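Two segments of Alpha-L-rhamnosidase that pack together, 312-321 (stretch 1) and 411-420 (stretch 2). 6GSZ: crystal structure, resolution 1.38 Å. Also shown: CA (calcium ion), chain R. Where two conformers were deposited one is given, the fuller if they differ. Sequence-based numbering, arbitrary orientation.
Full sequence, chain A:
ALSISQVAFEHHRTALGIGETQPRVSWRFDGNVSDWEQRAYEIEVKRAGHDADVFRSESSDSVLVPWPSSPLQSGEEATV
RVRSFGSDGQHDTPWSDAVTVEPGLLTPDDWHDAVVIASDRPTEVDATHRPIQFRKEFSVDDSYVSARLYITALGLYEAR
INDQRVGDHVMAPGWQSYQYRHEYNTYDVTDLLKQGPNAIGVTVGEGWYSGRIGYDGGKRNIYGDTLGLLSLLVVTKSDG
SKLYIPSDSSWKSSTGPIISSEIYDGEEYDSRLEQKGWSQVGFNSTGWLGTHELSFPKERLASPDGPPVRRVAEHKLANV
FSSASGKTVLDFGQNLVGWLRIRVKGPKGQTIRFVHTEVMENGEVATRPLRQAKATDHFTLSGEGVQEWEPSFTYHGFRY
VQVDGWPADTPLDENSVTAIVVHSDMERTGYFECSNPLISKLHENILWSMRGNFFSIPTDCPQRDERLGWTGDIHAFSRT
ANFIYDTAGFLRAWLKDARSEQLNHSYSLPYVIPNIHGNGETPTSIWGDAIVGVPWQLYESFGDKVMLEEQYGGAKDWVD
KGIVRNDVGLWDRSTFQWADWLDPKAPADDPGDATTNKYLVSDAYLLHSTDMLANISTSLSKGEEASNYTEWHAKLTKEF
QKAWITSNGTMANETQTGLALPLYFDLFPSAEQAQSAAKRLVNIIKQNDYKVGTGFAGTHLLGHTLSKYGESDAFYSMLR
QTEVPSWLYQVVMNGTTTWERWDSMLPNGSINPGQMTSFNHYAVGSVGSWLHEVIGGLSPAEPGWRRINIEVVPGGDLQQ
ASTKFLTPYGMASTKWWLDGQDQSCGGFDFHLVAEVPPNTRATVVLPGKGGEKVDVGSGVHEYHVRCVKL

Stretch 1 (312-321) VAEHKLANVF
Stretch 2, residues 411-420: PLDENSVTAI

The shortest polar contact joins two side chains: the hydroxyl of Thr 418 donates from OG1 to Glu 314 OE2 over 2.6 Å. Glu 314 reaches it fully extended (chi1 and chi2 both t, chi3 -16°), and Thr 418 presents its hydroxyl with chi1 at -155° (t). The backbone supplies a reciprocal pair around His 315 and Ala 419: His 315 N donates to Ala 419 O (2.8 Å, 165° at the hydrogen) and Ala 419 N to His 315 O (3.0 Å, 156°). His 315 and Ala 419 thus form an antiparallel hydrogen-bonded pair, His 315 CA to Ala 419 CA 5.0 Å. Glu 314 and Ile 420 form the adjacent non-hydrogen-bonded pair, CA to CA 4.8 Å, and Glu 314 CA approaches Ala 419 O at 3.4 Å in a CA-H...O contact. The strand that includes 312-315 and the strand starting at Val 417 are antiparallel, their N-to-C directions 147° apart, with extended phi/psi of -131/119 at His 315 and -98/145 at Ala 419. The small methyl of Ala 419 lies on the same sheet face as the CB of His 315 (chi1 t, chi2 91°), CB to CB 4.3 Å, while the His 315 ring leads away.

Beyond the bridges, a water replaces direct pairing: it accepts from Leu 317 N (2.9 Å) and donates to Val 417 O (2.7 Å) and Thr 418 OG1 (3.1 Å).

Leu 317 (chi1 t, chi2 p; phi/psi -60/133) points toward stretch 2 and is its most covered partner, at 80 Å² of the 483 Å² buried in total. Its CD2 packs against Val 417 CG1 at 4.0 Å, an apolar contact, and rests on the backbone of a turn at Asp 413 C, 3.8 Å away. Leu 317 CD2 also lies 4.0 Å from Glu 414 N, a polar atom left without a partner. That turn is held by Val 417 N and Ser 416 N, each 3.0 Å from Asp 413 O, and by Asn 415 N to Asp 413 OD1 (2.8 Å); from it, Glu 414 OE1 and OE2 each bind the calcium ion at 2.3 Å. Farther out, Val 320 CG2 meets Leu 412 O at 4.0 Å.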

# COMPACT_ATOMS: atom_id res chain seq x y z
N VAL A 312 10.22 -9.55 -0.45
CA VAL A 312 10.58 -8.87 0.78
C VAL A 312 11.11 -9.86 1.82
O VAL A 312 12.00 -9.50 2.61
CB VAL A 312 9.40 -8.04 1.30
CG1 VAL A 312 9.66 -7.39 2.63
CG2 VAL A 312 9.08 -6.95 0.30
N ALA A 313 10.56 -11.08 1.85
CA ALA A 313 10.93 -12.08 2.85
C ALA A 313 10.66 -13.48 2.31
O ALA A 313 9.90 -13.66 1.41
CB ALA A 313 10.16 -11.84 4.13
N GLU A 314 11.29 -14.44 2.96
CA GLU A 314 10.97 -15.83 2.91
C GLU A 314 9.99 -16.17 4.04
O GLU A 314 10.09 -15.57 5.14
CB GLU A 314 12.27 -16.62 3.13
CG GLU A 314 12.09 -18.08 2.91
CD GLU A 314 13.32 -18.96 3.05
OE1 GLU A 314 14.45 -18.42 3.02
OE2 GLU A 314 13.14 -20.18 3.18
N HIS A 315 9.10 -17.12 3.81
CA HIS A 315 8.29 -17.68 4.89
C HIS A 315 8.37 -19.20 4.78
O HIS A 315 7.99 -19.80 3.77
CB HIS A 315 6.86 -17.19 4.83
CG HIS A 315 6.15 -17.32 6.12
ND1 HIS A 315 6.15 -16.30 7.05
CD2 HIS A 315 5.47 -18.35 6.67
CE1 HIS A 315 5.48 -16.70 8.12
NE2 HIS A 315 5.05 -17.95 7.92
N LYS A 316 8.88 -19.82 5.85
CA LYS A 316 9.18 -21.25 5.81
C LYS A 316 7.91 -22.10 5.88
O LYS A 316 6.90 -21.72 6.48
CB LYS A 316 10.15 -21.61 6.94
CG LYS A 316 11.55 -21.08 6.69
CD LYS A 316 12.58 -21.50 7.73
CE LYS A 316 13.89 -20.74 7.58
NZ LYS A 316 14.85 -21.10 8.65
N LEU A 317 8.02 -23.29 5.28
CA LEU A 317 7.02 -24.30 5.38
C LEU A 317 6.86 -24.68 6.86
O LEU A 317 7.84 -24.89 7.55
CB LEU A 317 7.50 -25.48 4.53
CG LEU A 317 6.61 -26.70 4.43
CD1 LEU A 317 5.35 -26.41 3.64
CD2 LEU A 317 7.40 -27.81 3.77
N ALA A 318 5.60 -24.76 7.31
CA ALA A 318 5.29 -25.14 8.69
C ALA A 318 4.92 -26.62 8.82
O ALA A 318 5.17 -27.22 9.83
CB ALA A 318 4.19 -24.28 9.22
N ASN A 319 4.29 -27.20 7.79
CA ASN A 319 3.80 -28.56 7.88
C ASN A 319 3.45 -29.05 6.47
O ASN A 319 3.10 -28.27 5.59
CB ASN A 319 2.57 -28.65 8.80
CG ASN A 319 2.25 -30.05 9.26
OD1 ASN A 319 3.12 -30.91 9.28
ND2 ASN A 319 0.99 -30.31 9.58
N VAL A 320 3.56 -30.36 6.30
CA VAL A 320 3.08 -31.08 5.15
C VAL A 320 2.12 -32.15 5.67
O VAL A 320 2.45 -32.84 6.63
CB VAL A 320 4.19 -31.76 4.34
CG1 VAL A 320 3.61 -32.41 3.09
CG2 VAL A 320 5.32 -30.81 4.02
N PHE A 321 0.93 -32.23 5.08
CA PHE A 321 -0.09 -33.14 5.60
C PHE A 321 -0.90 -33.74 4.45
O PHE A 321 -0.80 -33.28 3.32
CB PHE A 321 -0.98 -32.45 6.64
CG PHE A 321 -1.87 -31.36 6.13
CD1 PHE A 321 -1.43 -30.04 6.13
CD2 PHE A 321 -3.16 -31.63 5.69
CE1 PHE A 321 -2.25 -29.03 5.65
CE2 PHE A 321 -3.98 -30.62 5.22
CZ PHE A 321 -3.53 -29.31 5.22
N PRO A 411 12.85 -35.08 -1.60
CA PRO A 411 11.93 -34.97 -0.47
C PRO A 411 11.23 -33.60 -0.45
O PRO A 411 11.85 -32.60 -0.72
CB PRO A 411 12.84 -35.16 0.75
CG PRO A 411 14.11 -35.77 0.20
CD PRO A 411 14.26 -35.16 -1.17
N LEU A 412 9.93 -33.60 -0.18
CA LEU A 412 9.16 -32.38 -0.13
C LEU A 412 9.19 -31.82 1.30
O LEU A 412 8.51 -32.33 2.19
CB LEU A 412 7.75 -32.71 -0.60
CG LEU A 412 6.77 -31.56 -0.63
CD1 LEU A 412 7.28 -30.38 -1.46
CD2 LEU A 412 5.47 -32.06 -1.16
N ASP A 413 10.00 -30.78 1.51
CA ASP A 413 10.26 -30.25 2.85
C ASP A 413 10.87 -28.85 2.76
O ASP A 413 10.93 -28.22 1.70
CB ASP A 413 11.13 -31.23 3.66
CG ASP A 413 12.56 -31.38 3.16
OD1 ASP A 413 13.04 -30.48 2.44
OD2 ASP A 413 13.18 -32.41 3.48
N GLU A 414 11.32 -28.33 3.91
CA GLU A 414 11.76 -26.94 3.98
C GLU A 414 13.01 -26.69 3.12
O GLU A 414 13.30 -25.55 2.82
CB GLU A 414 11.94 -26.49 5.44
CG GLU A 414 12.84 -27.38 6.28
CD GLU A 414 12.14 -28.49 7.08
OE1 GLU A 414 11.13 -29.06 6.59
OE2 GLU A 414 12.60 -28.78 8.19
N ASN A 415 13.74 -27.74 2.72
CA ASN A 415 14.92 -27.58 1.84
C ASN A 415 14.54 -27.57 0.34
O ASN A 415 15.37 -27.22 -0.49
CB ASN A 415 15.94 -28.69 2.08
CG ASN A 415 16.56 -28.61 3.45
OD1 ASN A 415 16.66 -29.62 4.15
ND2 ASN A 415 16.98 -27.43 3.86
N SER A 416 13.33 -27.97 -0.01
CA SER A 416 12.94 -28.03 -1.43
C SER A 416 11.79 -27.06 -1.77
O SER A 416 11.55 -26.85 -2.93
CB SER A 416 12.59 -29.42 -1.82
OG SER A 416 11.53 -29.93 -1.02
N VAL A 417 11.11 -26.49 -0.76
CA VAL A 417 10.03 -25.53 -1.03
C VAL A 417 10.01 -24.49 0.09
O VAL A 417 10.13 -24.82 1.26
CB VAL A 417 8.65 -26.19 -1.25
CG1 VAL A 417 8.13 -26.90 -0.01
CG2 VAL A 417 7.60 -25.21 -1.77
N THR A 418 9.81 -23.23 -0.32
CA THR A 418 9.60 -22.14 0.61
C THR A 418 8.65 -21.14 -0.05
O THR A 418 8.46 -21.14 -1.26
CB THR A 418 10.96 -21.54 0.99
OG1 THR A 418 10.80 -20.92 2.27
CG2 THR A 418 11.49 -20.57 -0.04
N ALA A 419 8.03 -20.28 0.76
CA ALA A 419 7.16 -19.23 0.26
C ALA A 419 7.97 -17.93 0.20
O ALA A 419 8.78 -17.65 1.08
CB ALA A 419 5.91 -19.05 1.07
N ILE A 420 7.66 -17.14 -0.82
CA ILE A 420 8.26 -15.85 -1.02
C ILE A 420 7.14 -14.83 -0.85
O ILE A 420 6.16 -14.87 -1.53
CB ILE A 420 8.89 -15.74 -2.42
CG1 ILE A 420 9.83 -16.91 -2.73
CG2 ILE A 420 9.57 -14.39 -2.61
CD1 ILE A 420 11.02 -17.06 -1.82
CA CA R . 10.95 -30.37 8.53
O HOH W 1 13.46 -22.57 4.35
O HOH W 2 10.47 -23.62 3.71